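Local coordinates for protein Crov588 (Cafeteriavirus, PDB 6NYR) that is of unknown function but folds as a circular leucine-rich repeat protein built largely of FNIP repeats, at residues 54-59 with 75-80; 99-104 with 121-126; 46-51 with 69-74; 8-13 with 35-40. All blocks are in the same frame, centred on the assembly; numbering follows the deposited sequence.

Contact 1: 54-59 with 75-80; sequences IKVIKF and SLTEIY
Backbone hydrogen bonds join strands 56-58 and 78-80 in parallel, with an angle of 8° between them. Ile57 sits at the centre, giving its N-H to Glu78 O and receiving Tyr80 N at its own carbonyl, nearly along the C=O axis (Tyr80 N to Ile57 O 3.0 Å). A weak bond from Phe59 N to Tyr80 O continues the register. Before the strands, Lys55 O is gripped three times: Thr77 N lies in the carbonyl plane on a lone pair (2.9 Å to Lys55 O), Glu78 N comes in close to the C=O axis, and Thr77 OG1 donates from above the plane. The crowded position of OG1, between the backbone N and carbonyl carbon (chi1 58°), turns the hydroxyl toward Lys55 O. Among apolar contacts, Ile57 and Ile79 run alongside each other on the buried face, CB to CG1 3.9 Å, while CD2 of Leu76 reaches both Ile54 CD1 and Ile57 CG1. Phe59 brings its ring edge to Tyr80 O. On the other face Val56 lies against the extended Glu78 chain, and Tyr80 OH donates to Glu78 OE1 from above the carboxylate plane (2.6 Å). Neighbouring parallel strands with aliphatic residues turned into the solenoid core are the hallmark of a leucine-rich repeat solenoid.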
loop_
_atom_site.group_PDB
_atom_site.type_symbol
_atom_site.label_atom_id
_atom_site.label_comp_id
_atom_site.label_asym_id
_atom_site.label_seq_id
_atom_site.Cartn_x
_atom_site.Cartn_y
_atom_site.Cartn_z
ATOM N N ILE A 54 -19.103 24.985 2.190
ATOM C CA ILE A 54 -18.658 23.748 1.550
ATOM C C ILE A 54 -18.789 23.928 0.046
ATOM O O ILE A 54 -19.842 24.333 -0.458
ATOM C CB ILE A 54 -19.436 22.526 2.076
ATOM C CG1 ILE A 54 -20.819 22.320 1.466
ATOM C CG2 ILE A 54 -19.530 22.592 3.619
ATOM C CD1 ILE A 54 -20.796 21.645 0.103
ATOM N N LYS A 55 -17.697 23.659 -0.663
ATOM C CA LYS A 55 -17.600 23.874 -2.099
ATOM C C LYS A 55 -17.515 22.583 -2.892
ATOM O O LYS A 55 -17.569 22.629 -4.127
ATOM C CB LYS A 55 -16.373 24.753 -2.390
ATOM C CG LYS A 55 -16.365 26.036 -1.556
ATOM C CD LYS A 55 -15.531 27.145 -2.178
ATOM C CE LYS A 55 -14.054 26.769 -2.191
ATOM N NZ LYS A 55 -13.534 26.536 -0.807
ATOM N N VAL A 56 -17.405 21.440 -2.218
ATOM C CA VAL A 56 -17.229 20.144 -2.857
ATOM C C VAL A 56 -18.172 19.159 -2.183
ATOM O O VAL A 56 -18.177 19.043 -0.952
ATOM C CB VAL A 56 -15.772 19.653 -2.751
ATOM C CG1 VAL A 56 -15.618 18.293 -3.418
ATOM C CG2 VAL A 56 -14.820 20.676 -3.358
ATOM N N ILE A 57 -18.963 18.449 -2.982
ATOM C CA ILE A 57 -19.862 17.410 -2.486
ATOM C C ILE A 57 -19.530 16.133 -3.248
ATOM O O ILE A 57 -19.859 16.004 -4.434
ATOM C CB ILE A 57 -21.341 17.789 -2.649
ATOM C CG1 ILE A 57 -21.664 19.015 -1.784
ATOM C CG2 ILE A 57 -22.238 16.621 -2.270
ATOM C CD1 ILE A 57 -23.088 19.516 -1.905
ATOM N N LYS A 58 -18.883 15.192 -2.568
ATOM C CA LYS A 58 -18.464 13.922 -3.146
ATOM C C LYS A 58 -19.350 12.820 -2.586
ATOM O O LYS A 58 -19.468 12.676 -1.366
ATOM C CB LYS A 58 -16.986 13.656 -2.834
ATOM C CG LYS A 58 -16.357 12.530 -3.641
ATOM C CD LYS A 58 -16.541 11.178 -2.976
ATOM C CE LYS A 58 -15.754 10.091 -3.703
ATOM N NZ LYS A 58 -14.315 10.061 -3.316
ATOM N N PHE A 59 -19.990 12.056 -3.472
ATOM C CA PHE A 59 -20.993 11.088 -3.043
ATOM C C PHE A 59 -20.475 9.662 -2.911
ATOM O O PHE A 59 -21.032 8.893 -2.123
ATOM C CB PHE A 59 -22.185 11.089 -4.012
ATOM C CG PHE A 59 -23.258 12.081 -3.657
ATOM C CD1 PHE A 59 -24.207 11.777 -2.698
ATOM C CD2 PHE A 59 -23.320 13.314 -4.286
ATOM C CE1 PHE A 59 -25.191 12.685 -2.365
ATOM C CE2 PHE A 59 -24.306 14.224 -3.956
ATOM C CZ PHE A 59 -25.241 13.908 -2.995
ATOM N N SER A 75 -22.053 28.837 -4.278
ATOM C CA SER A 75 -20.623 28.753 -4.011
ATOM C C SER A 75 -20.073 27.352 -4.229
ATOM O O SER A 75 -18.858 27.149 -4.110
ATOM C CB SER A 75 -20.317 29.199 -2.576
ATOM O OG SER A 75 -20.726 30.538 -2.350
ATOM N N LEU A 76 -20.928 26.377 -4.544
ATOM C CA LEU A 76 -20.436 25.066 -4.958
ATOM C C LEU A 76 -19.563 25.200 -6.201
ATOM O O LEU A 76 -19.920 25.905 -7.152
ATOM C CB LEU A 76 -21.577 24.107 -5.260
ATOM C CG LEU A 76 -21.915 22.991 -4.271
ATOM C CD1 LEU A 76 -22.643 21.885 -5.070
ATOM C CD2 LEU A 76 -20.731 22.432 -3.546
ATOM N N THR A 77 -18.420 24.519 -6.194
ATOM C CA THR A 77 -17.569 24.412 -7.368
ATOM C C THR A 77 -17.416 22.991 -7.882
ATOM O O THR A 77 -17.009 22.813 -9.035
ATOM C CB THR A 77 -16.166 24.967 -7.068
ATOM O OG1 THR A 77 -15.596 24.252 -5.966
ATOM C CG2 THR A 77 -16.236 26.447 -6.738
ATOM N N GLU A 78 -17.734 21.984 -7.073
ATOM C CA GLU A 78 -17.546 20.594 -7.455
ATOM C C GLU A 78 -18.665 19.757 -6.862
ATOM O O GLU A 78 -19.058 19.965 -5.711
ATOM C CB GLU A 78 -16.201 20.054 -6.961
ATOM C CG GLU A 78 -15.039 20.973 -7.199
ATOM C CD GLU A 78 -13.698 20.328 -6.878
ATOM O OE1 GLU A 78 -13.676 19.115 -6.597
ATOM O OE2 GLU A 78 -12.671 21.046 -6.897
ATOM N N ILE A 79 -19.186 18.824 -7.652
ATOM C CA ILE A 79 -20.102 17.817 -7.132
ATOM C C ILE A 79 -19.984 16.569 -7.995
ATOM O O ILE A 79 -19.959 16.641 -9.228
ATOM C CB ILE A 79 -21.563 18.314 -7.083
ATOM C CG1 ILE A 79 -22.422 17.268 -6.357
ATOM C CG2 ILE A 79 -22.102 18.550 -8.484
ATOM C CD1 ILE A 79 -23.768 17.766 -5.920
ATOM N N TYR A 80 -19.920 15.417 -7.330
ATOM C CA TYR A 80 -19.736 14.127 -7.983
ATOM C C TYR A 80 -20.836 13.187 -7.516
ATOM O O TYR A 80 -20.953 12.915 -6.316
ATOM C CB TYR A 80 -18.355 13.556 -7.658
ATOM C CG TYR A 80 -17.235 14.557 -7.855
ATOM C CD1 TYR A 80 -16.538 14.617 -9.053
ATOM C CD2 TYR A 80 -16.879 15.446 -6.849
ATOM C CE1 TYR A 80 -15.518 15.527 -9.242
ATOM C CE2 TYR A 80 -15.859 16.364 -7.029
ATOM C CZ TYR A 80 -15.181 16.401 -8.229
ATOM O OH TYR A 80 -14.165 17.310 -8.419
#

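Contact 2: 99-104 with 121-126; sequences LLKLKL and LTHLTF
Leucines make the buried layer between strands 101-103 and 123-125. Leu121, with CG anti to the backbone N (chi1 -158°), sends CD1 against Leu102 CB and Leu99 CD2, each 3.9 Å away. Leu102 and Leu124 point the same way side by side, CD2 to CD1, and farther along Leu104 CD1 approaches Phe126 CD1 at 3.7 Å; the Phe126 ring itself stacks on Phe130. Around this core the backbones pair in parallel, their directions within 1°: Leu102 N bonds to His123 O, Leu102 O accepts Thr125 N, and Leu104 N meets Thr125 O almost along its C=O axis. Leu100 O takes three donors, Thr122 N on a lone pair (2.7 Å), His123 N near the C=O axis, and Thr122 OG1 from above the carbonyl plane (2.9 Å). On the face lining the inside of the ring, the extended Lys101 chain lies over His123, with CE centred above the imidazole 3.6 Å from the ring centroid in a CH-pi contact. The same ring donates in its plane from ND1 to Thr122 OG1 (3.1 Å), which fixes its rotation. That bond puts a hydrogen on ND1, and the nearby Lys101 ammonium would disfavour a second proton on the ring, so His123 may be neutral, a flat surface for the lysine methylenes.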
loop_
_atom_site.group_PDB
_atom_site.type_symbol
_atom_site.label_atom_id
_atom_site.label_comp_id
_atom_site.label_asym_id
_atom_site.label_seq_id
_atom_site.Cartn_x
_atom_site.Cartn_y
_atom_site.Cartn_z
ATOM N N LEU A 99 -20.198 26.269 -10.697
ATOM C CA LEU A 99 -19.683 24.909 -10.772
ATOM C C LEU A 99 -18.533 24.818 -11.764
ATOM O O LEU A 99 -18.625 25.306 -12.895
ATOM C CB LEU A 99 -20.788 23.934 -11.163
ATOM C CG LEU A 99 -20.530 22.499 -10.696
ATOM C CD1 LEU A 99 -20.660 22.405 -9.174
ATOM C CD2 LEU A 99 -21.460 21.511 -11.374
ATOM N N LEU A 100 -17.450 24.174 -11.335
ATOM C CA LEU A 100 -16.285 23.937 -12.173
ATOM C C LEU A 100 -16.067 22.471 -12.509
ATOM O O LEU A 100 -15.553 22.166 -13.588
ATOM C CB LEU A 100 -15.026 24.460 -11.471
ATOM C CG LEU A 100 -14.989 25.958 -11.187
ATOM C CD1 LEU A 100 -13.824 26.295 -10.278
ATOM C CD2 LEU A 100 -14.891 26.729 -12.492
ATOM N N LYS A 101 -16.451 21.561 -11.618
ATOM C CA LYS A 101 -16.167 20.141 -11.761
ATOM C C LYS A 101 -17.436 19.358 -11.474
ATOM O O LYS A 101 -18.104 19.595 -10.463
ATOM C CB LYS A 101 -15.040 19.728 -10.819
ATOM C CG LYS A 101 -13.782 20.562 -10.990
ATOM C CD LYS A 101 -12.568 19.845 -10.432
ATOM C CE LYS A 101 -11.308 20.670 -10.621
ATOM N NZ LYS A 101 -10.111 19.939 -10.123
ATOM N N LEU A 102 -17.762 18.428 -12.364
ATOM C CA LEU A 102 -19.032 17.724 -12.286
ATOM C C LEU A 102 -18.875 16.304 -12.789
ATOM O O LEU A 102 -18.340 16.085 -13.880
ATOM C CB LEU A 102 -20.097 18.452 -13.114
ATOM C CG LEU A 102 -21.415 17.731 -13.402
ATOM C CD1 LEU A 102 -22.239 17.541 -12.148
ATOM C CD2 LEU A 102 -22.195 18.511 -14.470
ATOM N N LYS A 103 -19.346 15.350 -11.994
ATOM C CA LYS A 103 -19.614 14.001 -12.471
ATOM C C LYS A 103 -21.118 13.761 -12.389
ATOM O O LYS A 103 -21.712 13.872 -11.309
ATOM C CB LYS A 103 -18.876 12.929 -11.673
ATOM C CG LYS A 103 -19.173 11.532 -12.218
ATOM C CD LYS A 103 -18.629 10.423 -11.336
ATOM C CE LYS A 103 -19.137 9.059 -11.802
ATOM N NZ LYS A 103 -20.626 8.939 -11.722
ATOM N N LEU A 104 -21.726 13.443 -13.527
ATOM C CA LEU A 104 -23.149 13.155 -13.580
ATOM C C LEU A 104 -23.452 11.795 -12.956
ATOM O O LEU A 104 -22.594 10.910 -12.876
ATOM C CB LEU A 104 -23.633 13.171 -15.028
ATOM C CG LEU A 104 -23.476 14.505 -15.756
ATOM C CD1 LEU A 104 -23.712 14.343 -17.248
ATOM C CD2 LEU A 104 -24.425 15.534 -15.162
ATOM N N LEU A 121 -17.840 25.477 -16.519
ATOM C CA LEU A 121 -17.336 24.174 -16.112
ATOM C C LEU A 121 -16.005 23.856 -16.777
ATOM O O LEU A 121 -15.789 24.150 -17.955
ATOM C CB LEU A 121 -18.363 23.103 -16.472
ATOM C CG LEU A 121 -18.328 21.768 -15.737
ATOM C CD1 LEU A 121 -18.912 21.925 -14.351
ATOM C CD2 LEU A 121 -19.097 20.731 -16.541
ATOM N N THR A 122 -15.115 23.230 -16.010
ATOM C CA THR A 122 -13.815 22.815 -16.512
ATOM C C THR A 122 -13.610 21.306 -16.506
ATOM O O THR A 122 -12.816 20.801 -17.304
ATOM C CB THR A 122 -12.688 23.450 -15.681
ATOM O OG1 THR A 122 -12.961 23.272 -14.284
ATOM C CG2 THR A 122 -12.560 24.933 -15.981
ATOM N N HIS A 123 -14.303 20.577 -15.633
ATOM C CA HIS A 123 -14.127 19.139 -15.484
ATOM C C HIS A 123 -15.485 18.469 -15.576
ATOM O O HIS A 123 -16.352 18.706 -14.729
ATOM C CB HIS A 123 -13.448 18.805 -14.147
ATOM C CG HIS A 123 -11.999 19.182 -14.091
ATOM N ND1 HIS A 123 -11.557 20.481 -14.232
ATOM C CD2 HIS A 123 -10.889 18.429 -13.897
ATOM C CE1 HIS A 123 -10.240 20.510 -14.134
ATOM N NE2 HIS A 123 -9.810 19.278 -13.929
ATOM N N LEU A 124 -15.673 17.649 -16.607
ATOM C CA LEU A 124 -16.919 16.925 -16.825
ATOM C C LEU A 124 -16.637 15.435 -16.936
ATOM O O LEU A 124 -15.739 15.022 -17.678
ATOM C CB LEU A 124 -17.634 17.420 -18.085
ATOM C CG LEU A 124 -18.895 16.643 -18.469
ATOM C CD1 LEU A 124 -19.900 16.658 -17.329
ATOM C CD2 LEU A 124 -19.513 17.209 -19.742
ATOM N N THR A 125 -17.397 14.636 -16.196
ATOM C CA THR A 125 -17.331 13.184 -16.260
ATOM C C THR A 125 -18.745 12.643 -16.410
ATOM O O THR A 125 -19.618 12.950 -15.592
ATOM C CB THR A 125 -16.665 12.599 -15.008
ATOM O OG1 THR A 125 -15.294 13.018 -14.959
ATOM C CG2 THR A 125 -16.738 11.078 -15.021
ATOM N N PHE A 126 -18.969 11.845 -17.453
ATOM C CA PHE A 126 -20.286 11.272 -17.690
ATOM C C PHE A 126 -20.491 10.006 -16.862
ATOM O O PHE A 126 -19.540 9.296 -16.518
ATOM C CB PHE A 126 -20.485 10.945 -19.173
ATOM C CG PHE A 126 -20.830 12.139 -20.022
ATOM C CD1 PHE A 126 -22.124 12.632 -20.060
ATOM C CD2 PHE A 126 -19.860 12.762 -20.788
ATOM C CE1 PHE A 126 -22.443 13.727 -20.839
ATOM C CE2 PHE A 126 -20.171 13.859 -21.567
ATOM C CZ PHE A 126 -21.464 14.342 -21.594
#

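Contact 3: 46-51 with 69-74; sequences IDHLIP and VNFLTE
Successive loops on the outer, convex side of the ring meet here: 46-51 lies in the connection from strand 35-37 to strand 56-58, and the segment 69-74 in the next one, which leads on to strand 78-80. Neither has regular helix or strand structure, so side chains carry much of the contact. Asp47 provides its polar centre. Its OD1 accepts two consecutive backbone N-H groups, Asn70 N at 3.0 Å through the syn lone pair and Phe71 N at 3.1 Å from above the carboxylate plane. The first of these bonds is the straighter, 155° at the hydrogen against 143°. Asn70 turns its own amide oxygen to Asn94 in the following loop.

Beside the carboxylate, His48 and Phe71 run alongside each other, both with CG anti to the carbonyl carbon. Their rings are inclined by 31°, His48 CE1 coming within 3.6 Å of Phe71 CD2, and NE2 lies over a face of the phenyl ring. Phe71 CB in turn sits over the imidazole. Toward the interior, Ile46 reaches between Val69 and Leu72 with its CD1, which lies 3.7 Å from Leu72 CD1 and 4.0 Å from Val69 CG1. Thr73 OG1 approaches Ile50 O at 3.2 Å. A single carboxylate oxygen thus holds two adjacent peptide N-H groups; these would partly offset its negative charge, probably keeping Asp47 ionised and lowering its proton affinity.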
loop_
_atom_site.group_PDB
_atom_site.type_symbol
_atom_site.label_atom_id
_atom_site.label_comp_id
_atom_site.label_asym_id
_atom_site.label_seq_id
_atom_site.Cartn_x
_atom_site.Cartn_y
_atom_site.Cartn_z
ATOM N N ILE A 46 -30.954 17.388 0.087
ATOM C CA ILE A 46 -29.808 18.235 0.392
ATOM C C ILE A 46 -29.990 19.625 -0.204
ATOM O O ILE A 46 -29.058 20.441 -0.204
ATOM C CB ILE A 46 -28.498 17.603 -0.114
ATOM C CG1 ILE A 46 -28.525 17.424 -1.637
ATOM C CG2 ILE A 46 -28.257 16.254 0.548
ATOM C CD1 ILE A 46 -27.571 18.334 -2.377
ATOM N N ASP A 47 -31.195 19.914 -0.693
ATOM C CA ASP A 47 -31.451 21.163 -1.401
ATOM C C ASP A 47 -31.057 22.385 -0.577
ATOM O O ASP A 47 -30.040 23.026 -0.862
ATOM C CB ASP A 47 -32.930 21.258 -1.800
ATOM C CG ASP A 47 -33.190 20.801 -3.229
ATOM O OD1 ASP A 47 -32.276 20.922 -4.072
ATOM O OD2 ASP A 47 -34.313 20.332 -3.513
ATOM N N HIS A 48 -31.848 22.718 0.442
ATOM C CA HIS A 48 -31.635 23.927 1.224
ATOM C C HIS A 48 -30.913 23.661 2.537
ATOM O O HIS A 48 -30.996 24.478 3.461
ATOM C CB HIS A 48 -32.967 24.625 1.496
ATOM C CG HIS A 48 -33.699 25.031 0.258
ATOM N ND1 HIS A 48 -34.616 24.217 -0.370
ATOM C CD2 HIS A 48 -33.645 26.170 -0.471
ATOM C CE1 HIS A 48 -35.098 24.839 -1.431
ATOM N NE2 HIS A 48 -34.526 26.026 -1.514
ATOM N N LEU A 49 -30.194 22.545 2.633
ATOM C CA LEU A 49 -29.634 22.087 3.898
ATOM C C LEU A 49 -28.112 22.086 3.883
ATOM O O LEU A 49 -27.486 21.355 4.657
ATOM C CB LEU A 49 -30.161 20.687 4.217
ATOM C CG LEU A 49 -31.669 20.513 4.032
ATOM C CD1 LEU A 49 -32.068 19.051 4.138
ATOM C CD2 LEU A 49 -32.422 21.350 5.063
ATOM N N ILE A 50 -27.508 22.896 3.021
ATOM C CA ILE A 50 -26.057 22.917 2.873
ATOM C C ILE A 50 -25.547 24.347 3.001
ATOM O O ILE A 50 -25.858 25.188 2.142
ATOM C CB ILE A 50 -25.626 22.326 1.518
ATOM C CG1 ILE A 50 -26.145 20.901 1.345
ATOM C CG2 ILE A 50 -24.108 22.362 1.387
ATOM C CD1 ILE A 50 -25.481 19.891 2.247
ATOM N N PRO A 51 -24.791 24.685 4.045
ATOM C CA PRO A 51 -24.241 26.043 4.136
ATOM C C PRO A 51 -23.265 26.285 2.991
ATOM O O PRO A 51 -22.803 25.362 2.316
ATOM C CB PRO A 51 -23.548 26.081 5.501
ATOM C CG PRO A 51 -23.326 24.650 5.871
ATOM C CD PRO A 51 -24.421 23.850 5.208
ATOM N N VAL A 69 -32.502 17.475 -7.104
ATOM C CA VAL A 69 -31.553 18.452 -6.583
ATOM C C VAL A 69 -31.599 19.663 -7.504
ATOM O O VAL A 69 -31.128 19.594 -8.646
ATOM C CB VAL A 69 -30.133 17.880 -6.499
ATOM C CG1 VAL A 69 -29.161 18.926 -5.988
ATOM C CG2 VAL A 69 -30.107 16.639 -5.606
ATOM N N ASN A 70 -32.169 20.765 -7.020
ATOM C CA ASN A 70 -32.333 21.948 -7.847
ATOM C C ASN A 70 -31.864 23.249 -7.211
ATOM O O ASN A 70 -31.961 24.298 -7.859
ATOM C CB ASN A 70 -33.809 22.103 -8.256
ATOM C CG ASN A 70 -34.224 21.116 -9.325
ATOM O OD1 ASN A 70 -34.095 21.389 -10.518
ATOM N ND2 ASN A 70 -34.716 19.957 -8.903
ATOM N N PHE A 71 -31.369 23.225 -5.975
ATOM C CA PHE A 71 -30.988 24.449 -5.284
ATOM C C PHE A 71 -29.641 24.286 -4.584
ATOM O O PHE A 71 -29.503 24.472 -3.377
ATOM C CB PHE A 71 -32.080 24.866 -4.298
ATOM C CG PHE A 71 -33.329 25.360 -4.962
ATOM C CD1 PHE A 71 -33.334 26.583 -5.611
ATOM C CD2 PHE A 71 -34.490 24.609 -4.954
ATOM C CE1 PHE A 71 -34.469 27.049 -6.235
ATOM C CE2 PHE A 71 -35.635 25.070 -5.579
ATOM C CZ PHE A 71 -35.622 26.294 -6.220
ATOM N N LEU A 72 -28.614 23.948 -5.360
ATOM C CA LEU A 72 -27.276 23.913 -4.799
ATOM C C LEU A 72 -26.793 25.327 -4.491
ATOM O O LEU A 72 -27.178 26.299 -5.149
ATOM C CB LEU A 72 -26.285 23.264 -5.766
ATOM C CG LEU A 72 -26.256 21.748 -5.935
ATOM C CD1 LEU A 72 -26.344 21.012 -4.633
ATOM C CD2 LEU A 72 -27.394 21.373 -6.884
ATOM N N THR A 73 -25.925 25.431 -3.488
ATOM C CA THR A 73 -25.309 26.705 -3.147
ATOM C C THR A 73 -24.636 27.304 -4.376
ATOM O O THR A 73 -24.069 26.587 -5.208
ATOM C CB THR A 73 -24.291 26.499 -2.020
ATOM O OG1 THR A 73 -24.956 25.954 -0.871
ATOM C CG2 THR A 73 -23.627 27.810 -1.641
ATOM N N GLU A 74 -24.709 28.624 -4.495
ATOM C CA GLU A 74 -24.050 29.323 -5.590
ATOM C C GLU A 74 -22.563 29.555 -5.284
ATOM O O GLU A 74 -21.901 30.379 -5.926
ATOM C CB GLU A 74 -24.756 30.648 -5.883
ATOM C CG GLU A 74 -24.368 31.297 -7.213
ATOM C CD GLU A 74 -24.895 30.531 -8.422
ATOM O OE1 GLU A 74 -26.129 30.352 -8.521
ATOM O OE2 GLU A 74 -24.084 30.112 -9.274
#

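Contact 4: 8-13 with 35-40; sequences ETILTF and TIEFGE
This is a parallel strand pairing near the N-terminal end of the ring, between strands 10-12 and 35-37, which cross at -22°. Leu11 bonds through both its N-H and its carbonyl, to Thr35 O and Glu37 N respectively, the latter nearly along the C=O axis (Leu11 O to Glu37 N 2.8 Å). Phe13 N then bonds to Glu37 O at 3.0 Å. On the face carrying Ile10, Thr12, Thr35 and Glu37, the glutamate runs out extended beside Thr12, and Thr12 OG1 donates to its OE1 (2.9 Å) from above the carboxylate plane. Ile10 CG2 fits between Thr35 OG1, 3.1 Å away, and the Glu37 carboxylate carbon. At the far end Phe13 and Phe38 point the same way with planes 5° apart but slid so far that the rings hardly overlap, their centroids separated by 5.3 Å. Ile36 CG2 touches both: it meets the Phe13 ring at its edge, in plane, and rests over one face of Phe38, toward the rim. Helix 25-28 packs Leu28 against Leu11, Phe13 and Ile36, while strand 5-7 runs antiparallel along the other side of strand 10-12 and strand 56-58 pairs with the other side of strand 35-37.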
loop_
_atom_site.group_PDB
_atom_site.type_symbol
_atom_site.label_atom_id
_atom_site.label_comp_id
_atom_site.label_asym_id
_atom_site.label_seq_id
_atom_site.Cartn_x
_atom_site.Cartn_y
_atom_site.Cartn_z
ATOM N N GLU A 8 -8.781 17.303 8.246
ATOM C CA GLU A 8 -8.369 18.480 7.476
ATOM C C GLU A 8 -9.571 19.332 7.107
ATOM O O GLU A 8 -10.199 19.921 7.991
ATOM C CB GLU A 8 -7.521 18.044 6.257
ATOM C CG GLU A 8 -6.147 17.522 6.674
ATOM C CD GLU A 8 -5.373 16.845 5.546
ATOM O OE1 GLU A 8 -6.008 16.399 4.565
ATOM O OE2 GLU A 8 -4.126 16.717 5.663
ATOM N N THR A 9 -9.871 19.436 5.827
ATOM C CA THR A 9 -11.047 20.164 5.368
ATOM C C THR A 9 -12.244 19.280 5.044
ATOM O O THR A 9 -13.362 19.786 4.885
ATOM C CB THR A 9 -10.736 21.064 4.164
ATOM O OG1 THR A 9 -10.341 20.227 3.069
ATOM C CG2 THR A 9 -9.628 22.064 4.482
ATOM N N ILE A 10 -12.026 17.980 4.933
ATOM C CA ILE A 10 -13.039 17.046 4.460
ATOM C C ILE A 10 -13.792 16.471 5.655
ATOM O O ILE A 10 -13.200 15.853 6.548
ATOM C CB ILE A 10 -12.407 15.930 3.608
ATOM C CG1 ILE A 10 -11.624 16.555 2.450
ATOM C CG2 ILE A 10 -13.472 14.969 3.106
ATOM C CD1 ILE A 10 -11.116 15.562 1.424
ATOM N N LEU A 11 -15.102 16.681 5.673
ATOM C CA LEU A 11 -16.015 15.970 6.558
ATOM C C LEU A 11 -16.589 14.763 5.821
ATOM O O LEU A 11 -17.128 14.902 4.717
ATOM C CB LEU A 11 -17.146 16.880 7.036
ATOM C CG LEU A 11 -18.182 16.229 7.942
ATOM C CD1 LEU A 11 -18.833 17.258 8.862
ATOM C CD2 LEU A 11 -19.259 15.516 7.123
ATOM N N THR A 12 -16.480 13.585 6.433
ATOM C CA THR A 12 -16.977 12.340 5.864
ATOM C C THR A 12 -18.040 11.775 6.795
ATOM O O THR A 12 -17.750 11.478 7.958
ATOM C CB THR A 12 -15.841 11.330 5.676
ATOM O OG1 THR A 12 -14.789 11.917 4.899
ATOM C CG2 THR A 12 -16.345 10.071 4.976
ATOM N N PHE A 13 -19.261 11.618 6.288
ATOM C CA PHE A 13 -20.294 10.943 7.054
ATOM C C PHE A 13 -20.030 9.435 7.083
ATOM O O PHE A 13 -19.186 8.909 6.352
ATOM C CB PHE A 13 -21.676 11.219 6.473
ATOM C CG PHE A 13 -22.213 12.579 6.799
ATOM C CD1 PHE A 13 -21.912 13.668 6.000
ATOM C CD2 PHE A 13 -23.027 12.770 7.904
ATOM C CE1 PHE A 13 -22.415 14.920 6.295
ATOM C CE2 PHE A 13 -23.528 14.023 8.205
ATOM C CZ PHE A 13 -23.220 15.098 7.400
ATOM N N THR A 35 -15.292 20.371 2.003
ATOM C CA THR A 35 -15.976 19.326 1.266
ATOM C C THR A 35 -16.837 18.494 2.200
ATOM O O THR A 35 -16.590 18.413 3.406
ATOM C CB THR A 35 -14.971 18.410 0.556
ATOM O OG1 THR A 35 -14.568 17.369 1.453
ATOM C CG2 THR A 35 -13.733 19.191 0.136
ATOM N N ILE A 36 -17.855 17.873 1.616
ATOM C CA ILE A 36 -18.647 16.850 2.285
ATOM C C ILE A 36 -18.498 15.568 1.480
ATOM O O ILE A 36 -18.623 15.584 0.250
ATOM C CB ILE A 36 -20.130 17.241 2.408
ATOM C CG1 ILE A 36 -20.294 18.433 3.346
ATOM C CG2 ILE A 36 -20.940 16.047 2.905
ATOM C CD1 ILE A 36 -21.697 19.002 3.366
ATOM N N GLU A 37 -18.232 14.464 2.168
ATOM C CA GLU A 37 -18.210 13.142 1.555
ATOM C C GLU A 37 -19.385 12.339 2.095
ATOM O O GLU A 37 -19.464 12.083 3.301
ATOM C CB GLU A 37 -16.894 12.418 1.834
ATOM C CG GLU A 37 -15.706 12.953 1.054
ATOM C CD GLU A 37 -14.453 12.128 1.271
ATOM O OE1 GLU A 37 -14.483 11.217 2.126
ATOM O OE2 GLU A 37 -13.442 12.384 0.581
ATOM N N PHE A 38 -20.300 11.970 1.211
ATOM C CA PHE A 38 -21.406 11.090 1.549
ATOM C C PHE A 38 -21.058 9.655 1.172
ATOM O O PHE A 38 -20.164 9.396 0.360
ATOM C CB PHE A 38 -22.685 11.529 0.837
ATOM C CG PHE A 38 -23.279 12.799 1.385
ATOM C CD1 PHE A 38 -23.961 12.795 2.593
ATOM C CD2 PHE A 38 -23.163 13.991 0.692
ATOM C CE1 PHE A 38 -24.514 13.959 3.098
ATOM C CE2 PHE A 38 -23.713 15.160 1.193
ATOM C CZ PHE A 38 -24.388 15.142 2.399
ATOM N N GLY A 39 -21.773 8.715 1.785
ATOM C CA GLY A 39 -21.453 7.312 1.634
ATOM C C GLY A 39 -22.490 6.505 0.884
ATOM O O GLY A 39 -23.253 7.046 0.078
ATOM N N GLU A 40 -22.530 5.198 1.155
ATOM C CA GLU A 40 -23.410 4.312 0.407
ATOM C C GLU A 40 -24.872 4.586 0.728
ATOM O O GLU A 40 -25.699 4.744 -0.177
ATOM C CB GLU A 40 -23.071 2.853 0.729
ATOM C CG GLU A 40 -23.658 1.838 -0.239
ATOM C CD GLU A 40 -23.307 0.403 0.121
ATOM O OE1 GLU A 40 -22.947 0.144 1.291
ATOM O OE2 GLU A 40 -23.392 -0.471 -0.769
#

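Overall arrangement
Contacts 4, 1 and 2 follow one another along the chain and around the inner rim of the ring. The centres of contacts 4 and 1 are about 10 Å apart, as are those of contacts 1 and 2, whereas contacts 4 and 2 are about 19 Å apart and do not touch. Strand 56-58 joins contact 1 to contact 4 through backbone pairing with 35-37, and Thr77 O continues the pairing to Leu100 N and Lys101 N of contact 2. Contact 3 lies farther out, about 10 Å from contact 1 between centres; 69-74 runs directly into 75-80, and 46-51 ends just two residues before 54-59. Ile50 CD1 packs on Ile36 CD1 of contact 4, connecting outer loop to inner strand.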